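Local atomic coordinates of SAM-dependent methyltransferase (Exiguobacterium sibiricum 255-15, PDB entry 3D2L), a protein that probably transfers a methyl group from S-adenosylmethionine to an acceptor that has not been established. Residues Ala47-Ala52 / Glu72-Thr77. Residues are numbered along the deposited sequence; the frame is centred on the assembly and turned at random.
Sequences ATLLLA and EKAMET
Leu49 reaches from helix 46-51 to Lys73 and Ala74 of helix 64-76, joining two helices on one face of the Rossmann-like sheet in the methyltransferase domain. These helices follow strands 36-40 and 56-61 of the parallel part of that sheet, and their backbones come within 6.6 Å of each other at the CA atoms of Leu49 and Ala74.

The apolar contact rests on the two methyl groups of Leu49. Its CG stands anti to the carbonyl carbon (chi1 -61°), which carries the forked end out to the facing helix. There the branches divide their partners: CD1 lies 3.6 Å from CB of Lys73 and 3.7 Å from the backbone N of Ala74, while CD2 meets the Ala74 CB methyl at 3.6 Å. The small alanine lets the leucine fork come close to the helix backbone, and Phe83 of strand 82-85 touches both Leu49 and Ala74. With an alanine at Leu49, the Ala74 methyl and the base of the Lys73 side chain would probably lose the apolar partner that reaches them from helix 46-51.

The polar interactions stay on the side of residues 72-77 or lead away from the pair. Lys73 runs across Leu49 at about a right angle, bends at chi3 (-61°), and brings NZ to a salt bridge with Asp12. Just past the C-terminal end of helix 64-76, Thr77 OG1 also has a hydrogen bond with Arg79 NH1, and it donates to Lys73 O at 2.9 Å, approaching 25° off the carbonyl plane.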
loop_
_atom_site.group_PDB
_atom_site.type_symbol
_atom_site.label_atom_id
_atom_site.label_comp_id
_atom_site.label_asym_id
_atom_site.label_seq_id
_atom_site.Cartn_x
_atom_site.Cartn_y
_atom_site.Cartn_z
ATOM N N ALA A 47 7.478 1.993 5.060
ATOM C CA ALA A 47 6.643 3.095 5.548
ATOM C C ALA A 47 6.208 2.824 6.970
ATOM O O ALA A 47 6.090 3.752 7.762
ATOM C CB ALA A 47 5.413 3.335 4.612
ATOM N N THR A 48 6.006 1.548 7.312
ATOM C CA THR A 48 5.581 1.148 8.654
ATOM C C THR A 48 6.618 1.560 9.692
ATOM O O THR A 48 6.295 2.119 10.737
ATOM C CB THR A 48 5.311 -0.390 8.724
ATOM O OG1 THR A 48 4.669 -0.849 7.502
ATOM C CG2 THR A 48 4.458 -0.739 9.942
ATOM N N LEU A 49 7.878 1.326 9.391
ATOM C CA LEU A 49 8.964 1.736 10.299
ATOM C C LEU A 49 9.063 3.246 10.501
ATOM O O LEU A 49 9.426 3.686 11.623
ATOM C CB LEU A 49 10.312 1.142 9.839
ATOM C CG LEU A 49 10.382 -0.398 9.801
ATOM C CD1 LEU A 49 11.830 -0.828 9.570
ATOM C CD2 LEU A 49 9.837 -1.018 11.091
ATOM N N LEU A 50 8.791 4.043 9.447
ATOM C CA LEU A 50 8.742 5.507 9.559
ATOM C C LEU A 50 7.560 5.936 10.411
ATOM O O LEU A 50 7.681 6.835 11.224
ATOM C CB LEU A 50 8.717 6.197 8.180
ATOM C CG LEU A 50 10.005 5.952 7.404
ATOM C CD1 LEU A 50 9.865 6.509 6.030
ATOM C CD2 LEU A 50 11.244 6.546 8.148
ATOM N N LEU A 51 6.418 5.284 10.213
ATOM C CA LEU A 51 5.239 5.509 11.043
ATOM C C LEU A 51 5.512 5.185 12.495
ATOM O O LEU A 51 5.066 5.912 13.395
ATOM C CB LEU A 51 4.093 4.625 10.520
ATOM C CG LEU A 51 3.482 5.092 9.186
ATOM C CD1 LEU A 51 2.496 4.067 8.613
ATOM C CD2 LEU A 51 2.802 6.440 9.398
ATOM N N ALA A 52 6.275 4.120 12.742
ATOM C CA ALA A 52 6.602 3.695 14.138
ATOM C C ALA A 52 7.354 4.788 14.923
ATOM O O ALA A 52 7.390 4.774 16.164
ATOM C CB ALA A 52 7.408 2.422 14.130
ATOM N N GLU A 72 13.290 -7.791 10.561
ATOM C CA GLU A 72 14.729 -7.636 10.692
ATOM C C GLU A 72 15.150 -6.167 10.685
ATOM O O GLU A 72 15.976 -5.767 11.488
ATOM C CB GLU A 72 15.450 -8.487 9.649
ATOM C CG GLU A 72 15.367 -9.978 10.039
ATOM C CD GLU A 72 16.099 -10.948 9.089
ATOM O OE1 GLU A 72 16.012 -10.780 7.851
ATOM O OE2 GLU A 72 16.695 -11.920 9.611
ATOM N N LYS A 73 14.534 -5.367 9.815
ATOM C CA LYS A 73 14.803 -3.946 9.754
ATOM C C LYS A 73 14.378 -3.249 11.042
ATOM O O LYS A 73 15.124 -2.414 11.558
ATOM C CB LYS A 73 14.111 -3.342 8.524
ATOM C CG LYS A 73 14.704 -3.844 7.222
ATOM C CD LYS A 73 14.168 -3.052 6.021
ATOM C CE LYS A 73 12.665 -3.121 5.805
ATOM N NZ LYS A 73 12.225 -2.104 4.779
ATOM N N ALA A 74 13.201 -3.613 11.583
ATOM C CA ALA A 74 12.733 -3.059 12.861
ATOM C C ALA A 74 13.714 -3.416 13.985
ATOM O O ALA A 74 14.138 -2.561 14.763
ATOM C CB ALA A 74 11.277 -3.556 13.210
HETATM N N MSE A 75 14.108 -4.680 14.069
HETATM C CA MSE A 75 15.055 -5.071 15.122
HETATM C C MSE A 75 16.409 -4.356 14.986
HETATM O O MSE A 75 17.012 -3.946 15.974
HETATM C CB MSE A 75 15.299 -6.590 15.117
HETATM C CG MSE A 75 14.046 -7.472 15.282
HETATM SE SE MSE A 75 12.953 -7.094 16.848
HETATM C CE MSE A 75 14.168 -7.768 18.253
ATOM N N GLU A 76 16.896 -4.196 13.765
ATOM C CA GLU A 76 18.201 -3.542 13.582
ATOM C C GLU A 76 18.191 -2.038 13.908
ATOM O O GLU A 76 19.241 -1.442 14.111
ATOM C CB GLU A 76 18.719 -3.835 12.183
ATOM C CG GLU A 76 19.075 -5.324 12.085
ATOM C CD GLU A 76 19.601 -5.757 10.729
ATOM O OE1 GLU A 76 19.204 -5.171 9.695
ATOM O OE2 GLU A 76 20.387 -6.726 10.729
ATOM N N THR A 77 17.001 -1.437 13.988
ATOM C CA THR A 77 16.885 -0.015 14.308
ATOM C C THR A 77 16.193 0.210 15.633
ATOM O O THR A 77 15.757 1.305 15.938
ATOM C CB THR A 77 16.166 0.756 13.165
ATOM O OG1 THR A 77 14.910 0.155 12.921
ATOM C CG2 THR A 77 16.995 0.693 11.881
#